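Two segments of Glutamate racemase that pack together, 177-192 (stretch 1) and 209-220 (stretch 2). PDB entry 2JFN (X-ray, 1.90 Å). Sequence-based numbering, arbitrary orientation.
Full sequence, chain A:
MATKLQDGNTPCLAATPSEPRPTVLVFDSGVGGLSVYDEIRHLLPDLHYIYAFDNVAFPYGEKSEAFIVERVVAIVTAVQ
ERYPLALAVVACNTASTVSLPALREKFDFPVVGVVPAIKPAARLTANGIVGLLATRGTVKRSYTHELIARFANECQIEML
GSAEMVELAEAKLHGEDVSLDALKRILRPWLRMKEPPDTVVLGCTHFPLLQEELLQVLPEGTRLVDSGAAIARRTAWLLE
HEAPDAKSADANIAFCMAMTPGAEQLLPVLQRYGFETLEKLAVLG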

# COMPACT_ATOMS: atom_id res chain seq x y z
N ASP A 177 16.76 -12.01 2.77
CA ASP A 177 16.89 -11.32 4.05
C ASP A 177 17.24 -9.86 3.80
O ASP A 177 18.02 -9.54 2.91
CB ASP A 177 17.98 -11.99 4.89
CG ASP A 177 17.74 -13.48 5.05
OD1 ASP A 177 16.88 -13.86 5.87
OD2 ASP A 177 18.41 -14.26 4.33
N VAL A 178 16.66 -8.98 4.60
CA VAL A 178 16.91 -7.55 4.46
C VAL A 178 18.24 -7.16 5.10
O VAL A 178 18.49 -7.45 6.27
CB VAL A 178 15.77 -6.74 5.13
CG1 VAL A 178 16.00 -5.25 4.91
CG2 VAL A 178 14.42 -7.17 4.56
N SER A 179 19.09 -6.49 4.33
CA SER A 179 20.38 -6.04 4.83
C SER A 179 20.17 -4.80 5.69
O SER A 179 19.77 -3.74 5.18
CB SER A 179 21.31 -5.69 3.68
OG SER A 179 22.38 -4.89 4.14
N LEU A 180 20.44 -4.91 6.98
CA LEU A 180 20.27 -3.78 7.87
C LEU A 180 21.24 -2.66 7.52
O LEU A 180 20.93 -1.48 7.72
CB LEU A 180 20.47 -4.20 9.33
CG LEU A 180 19.47 -5.24 9.86
CD1 LEU A 180 19.69 -5.43 11.36
CD2 LEU A 180 18.04 -4.78 9.59
N ASP A 181 22.41 -3.01 6.99
CA ASP A 181 23.38 -2.00 6.61
C ASP A 181 22.84 -1.14 5.47
O ASP A 181 23.10 0.06 5.41
CB ASP A 181 24.71 -2.64 6.19
CG ASP A 181 25.44 -3.28 7.37
OD1 ASP A 181 25.47 -2.68 8.46
OD2 ASP A 181 26.00 -4.38 7.19
N ALA A 182 22.09 -1.76 4.56
CA ALA A 182 21.50 -1.03 3.44
C ALA A 182 20.48 -0.04 3.99
O ALA A 182 20.40 1.10 3.54
CB ALA A 182 20.83 -2.01 2.47
N LEU A 183 19.70 -0.47 4.98
CA LEU A 183 18.71 0.39 5.60
C LEU A 183 19.36 1.56 6.32
O LEU A 183 18.90 2.70 6.19
CB LEU A 183 17.87 -0.39 6.61
CG LEU A 183 16.55 -0.99 6.14
CD1 LEU A 183 15.84 -1.64 7.33
CD2 LEU A 183 15.67 0.10 5.52
N LYS A 184 20.41 1.29 7.08
CA LYS A 184 21.11 2.34 7.81
C LYS A 184 21.63 3.39 6.85
O LYS A 184 21.62 4.58 7.15
CB LYS A 184 22.29 1.75 8.60
CG LYS A 184 21.88 0.86 9.75
CD LYS A 184 23.08 0.17 10.38
CE LYS A 184 22.66 -0.83 11.44
NZ LYS A 184 23.82 -1.59 11.98
N ARG A 185 22.10 2.94 5.69
CA ARG A 185 22.63 3.84 4.68
C ARG A 185 21.50 4.73 4.16
O ARG A 185 21.64 5.95 4.07
CB ARG A 185 23.23 3.03 3.53
CG ARG A 185 23.78 3.89 2.40
CD ARG A 185 24.98 4.71 2.86
NE ARG A 185 25.33 5.73 1.87
CZ ARG A 185 24.59 6.80 1.61
NH1 ARG A 185 23.46 7.00 2.27
NH2 ARG A 185 24.97 7.66 0.68
N ILE A 186 20.38 4.11 3.83
CA ILE A 186 19.23 4.86 3.33
C ILE A 186 18.78 5.89 4.38
O ILE A 186 18.45 7.02 4.04
CB ILE A 186 18.05 3.91 3.01
CG1 ILE A 186 18.45 2.97 1.86
CG2 ILE A 186 16.81 4.72 2.64
CD1 ILE A 186 17.41 1.89 1.55
N LEU A 187 18.78 5.48 5.65
CA LEU A 187 18.34 6.36 6.73
C LEU A 187 19.46 7.21 7.34
O LEU A 187 19.23 7.93 8.32
CB LEU A 187 17.67 5.52 7.83
CG LEU A 187 16.39 4.78 7.41
CD1 LEU A 187 15.99 3.76 8.47
CD2 LEU A 187 15.28 5.79 7.20
N ARG A 188 20.66 7.15 6.76
CA ARG A 188 21.80 7.90 7.28
C ARG A 188 21.44 9.36 7.58
O ARG A 188 21.74 9.87 8.65
CB ARG A 188 22.99 7.82 6.30
CG ARG A 188 24.33 8.25 6.92
CD ARG A 188 25.52 7.99 5.99
NE ARG A 188 25.57 8.94 4.87
CZ ARG A 188 26.57 9.00 4.00
NH1 ARG A 188 27.60 8.18 4.10
NH2 ARG A 188 26.54 9.90 3.02
N PRO A 189 20.77 10.05 6.63
CA PRO A 189 20.39 11.46 6.84
C PRO A 189 19.73 11.68 8.20
O PRO A 189 20.04 12.64 8.91
CB PRO A 189 19.42 11.72 5.70
CG PRO A 189 19.91 10.83 4.62
CD PRO A 189 20.23 9.56 5.35
N TRP A 190 18.80 10.79 8.55
CA TRP A 190 18.07 10.89 9.80
C TRP A 190 18.93 10.49 11.00
O TRP A 190 18.84 11.10 12.06
CB TRP A 190 16.81 10.03 9.75
CG TRP A 190 15.74 10.62 8.87
CD1 TRP A 190 15.82 11.76 8.13
CD2 TRP A 190 14.41 10.11 8.67
NE1 TRP A 190 14.64 12.00 7.47
CE2 TRP A 190 13.76 11.00 7.78
CE3 TRP A 190 13.72 8.99 9.14
CZ2 TRP A 190 12.44 10.80 7.37
CZ3 TRP A 190 12.40 8.79 8.73
CH2 TRP A 190 11.78 9.69 7.85
N LEU A 191 19.75 9.47 10.83
CA LEU A 191 20.62 9.02 11.91
C LEU A 191 21.68 10.06 12.26
O LEU A 191 22.31 9.98 13.31
CB LEU A 191 21.28 7.69 11.55
CG LEU A 191 20.32 6.51 11.40
CD1 LEU A 191 21.06 5.30 10.85
CD2 LEU A 191 19.69 6.20 12.76
N ARG A 192 21.89 11.03 11.37
CA ARG A 192 22.88 12.08 11.63
C ARG A 192 22.27 13.36 12.18
O ARG A 192 22.96 14.36 12.36
CB ARG A 192 23.66 12.41 10.35
CG ARG A 192 24.70 11.38 9.97
CD ARG A 192 25.35 11.74 8.64
NE ARG A 192 26.46 10.85 8.31
CZ ARG A 192 27.16 10.93 7.18
NH1 ARG A 192 26.87 11.86 6.28
NH2 ARG A 192 28.17 10.09 6.96
N LEU A 209 5.81 -3.47 5.92
CA LEU A 209 6.34 -4.84 5.82
C LEU A 209 7.75 -4.92 6.40
O LEU A 209 8.24 -6.00 6.71
CB LEU A 209 6.37 -5.28 4.35
CG LEU A 209 5.03 -5.39 3.64
CD1 LEU A 209 5.25 -5.71 2.17
CD2 LEU A 209 4.18 -6.47 4.31
N LEU A 210 8.40 -3.76 6.52
CA LEU A 210 9.77 -3.68 7.05
C LEU A 210 9.78 -3.11 8.47
O LEU A 210 10.84 -2.72 8.97
CB LEU A 210 10.62 -2.78 6.15
CG LEU A 210 10.87 -3.25 4.71
CD1 LEU A 210 11.49 -2.13 3.91
CD2 LEU A 210 11.77 -4.48 4.72
N GLN A 211 8.62 -3.07 9.11
CA GLN A 211 8.55 -2.51 10.45
C GLN A 211 9.65 -3.01 11.39
O GLN A 211 10.35 -2.20 12.01
CB GLN A 211 7.18 -2.77 11.09
CG GLN A 211 7.10 -2.21 12.51
CD GLN A 211 5.69 -2.18 13.06
OE1 GLN A 211 4.83 -1.45 12.56
NE2 GLN A 211 5.45 -2.96 14.12
N GLU A 212 9.81 -4.32 11.50
CA GLU A 212 10.83 -4.87 12.40
C GLU A 212 12.22 -4.32 12.08
O GLU A 212 12.91 -3.82 12.97
CB GLU A 212 10.84 -6.40 12.34
CG GLU A 212 11.67 -7.05 13.44
CD GLU A 212 11.13 -8.40 13.88
OE1 GLU A 212 10.00 -8.45 14.41
OE2 GLU A 212 11.84 -9.42 13.69
N GLU A 213 12.61 -4.42 10.81
CA GLU A 213 13.91 -3.93 10.38
C GLU A 213 14.06 -2.43 10.65
O GLU A 213 15.12 -1.98 11.11
CB GLU A 213 14.11 -4.20 8.89
CG GLU A 213 14.27 -5.66 8.50
CD GLU A 213 12.95 -6.43 8.41
OE1 GLU A 213 11.87 -5.81 8.53
OE2 GLU A 213 13.01 -7.66 8.22
N LEU A 214 13.02 -1.65 10.35
CA LEU A 214 13.07 -0.21 10.56
C LEU A 214 13.28 0.14 12.03
O LEU A 214 14.04 1.05 12.36
CB LEU A 214 11.78 0.46 10.06
CG LEU A 214 11.63 0.54 8.54
CD1 LEU A 214 10.23 1.02 8.18
CD2 LEU A 214 12.69 1.49 7.97
N LEU A 215 12.60 -0.59 12.91
CA LEU A 215 12.72 -0.34 14.33
C LEU A 215 14.10 -0.70 14.88
O LEU A 215 14.50 -0.21 15.93
CB LEU A 215 11.62 -1.08 15.08
CG LEU A 215 10.24 -0.48 14.80
CD1 LEU A 215 9.16 -1.30 15.48
CD2 LEU A 215 10.20 0.96 15.29
N GLN A 216 14.84 -1.55 14.17
CA GLN A 216 16.17 -1.92 14.63
C GLN A 216 17.18 -0.85 14.24
O GLN A 216 18.20 -0.67 14.91
CB GLN A 216 16.60 -3.26 14.02
CG GLN A 216 15.73 -4.45 14.38
CD GLN A 216 16.29 -5.76 13.85
OE1 GLN A 216 17.30 -6.26 14.35
NE2 GLN A 216 15.65 -6.31 12.82
N VAL A 217 16.90 -0.15 13.15
CA VAL A 217 17.79 0.88 12.64
C VAL A 217 17.48 2.29 13.13
O VAL A 217 18.39 3.07 13.40
CB VAL A 217 17.77 0.87 11.08
CG1 VAL A 217 18.65 1.99 10.53
CG2 VAL A 217 18.25 -0.47 10.57
N LEU A 218 16.20 2.62 13.22
CA LEU A 218 15.79 3.95 13.66
C LEU A 218 16.10 4.21 15.13
O LEU A 218 16.10 3.30 15.95
CB LEU A 218 14.29 4.16 13.42
CG LEU A 218 13.79 4.20 11.97
CD1 LEU A 218 12.27 4.05 11.97
CD2 LEU A 218 14.21 5.50 11.30
N PRO A 219 16.38 5.48 15.48
CA PRO A 219 16.69 5.84 16.86
C PRO A 219 15.59 5.41 17.83
O PRO A 219 14.40 5.50 17.52
CB PRO A 219 16.87 7.36 16.81
CG PRO A 219 16.11 7.77 15.59
CD PRO A 219 16.43 6.67 14.61
N GLU A 220 16.01 4.95 19.00
CA GLU A 220 15.09 4.49 20.04
C GLU A 220 13.94 5.48 20.21
O GLU A 220 14.14 6.69 20.08
CB GLU A 220 15.83 4.35 21.37
CG GLU A 220 17.28 3.91 21.24
CD GLU A 220 18.09 4.22 22.50
OE1 GLU A 220 17.78 3.64 23.56
OE2 GLU A 220 19.03 5.06 22.42
O HOH W 1 14.99 -9.47 7.09

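At the centre of this contact lies Val-217, near the end of helix 211-217, which has more of its surface covered by the other stretch than any other residue here. Its side chain sits as a knob in a hole formed by Leu-180, Leu-183, Lys-184 and Leu-191. Both methyls are engaged: Val-217 CG2 lies 4.0 Å from Leu-183 CB, and Val-217 CG1 lies 3.8 Å from Leu-187 CD1 and 3.5 Å from Lys-184 CG. A compact, branched side chain suits this place, because it fills a pocket close to the backbone without needing a long reach. The backbones are accordingly near here, with the CA atoms of Lys-184 and Val-217 6.0 Å apart. Lysine serves as a wall of the pocket through its aliphatic stem, and its extended chain carries the charged NZ onward from the exposed helix surface.

The helices 180-186 and 211-217 cross at -64°, their axes approaching to 9.8 Å. So steep a crossing concentrates the helix-to-helix contact, and residues beyond the helix ends extend it. Leu-183 and Leu-187, one turn apart and both directed toward the other stretch, meet Leu-214: its CD2 is 4.1 Å from Leu-183 CD2 and 4.0 Å from Leu-187 CD1. Leucine suits these buried sites, since its flexible, forked end can fill space between the backbones. Leu-218 CD2 lies 3.8 Å from Leu-187 CD1 and, at the edge of the Trp-190 ring, 4.1 Å from Trp-190 CE3.

Farther out, Leu-191 is exposed and its CB points sideways, yet the end of its side chain turns inward, placing CD2 3.8 Å from Pro-219 CD. The rigid proline ring offers an apolar surface where the chain has left the helix.

At the other end, Val-178 CG2 packs 3.8 Å from Leu-210 CD2, just before each helix begins. Ser-179 faces away and caps helix 180-186, its OG accepting from Ala-182 N at 3.2 Å. Glu-213 marks the passage to polar surroundings: its methylene carbons join the apolar packing, with CB 3.5 Å from Leu-183 CD1 and CG 3.8 Å from Val-178 CB, while its carboxylate oxygens find hydrogen bonds elsewhere in the structure and, through OE2, with a water.

No direct hydrogen bond joins the stretches. A water bridges them instead, accepting from Val-178 N at 3.0 Å and donating to Glu-213 OE2 at 2.9 Å. It thereby satisfies a backbone amide outside the helix and links it to the carboxylate at the edge of a largely apolar contact.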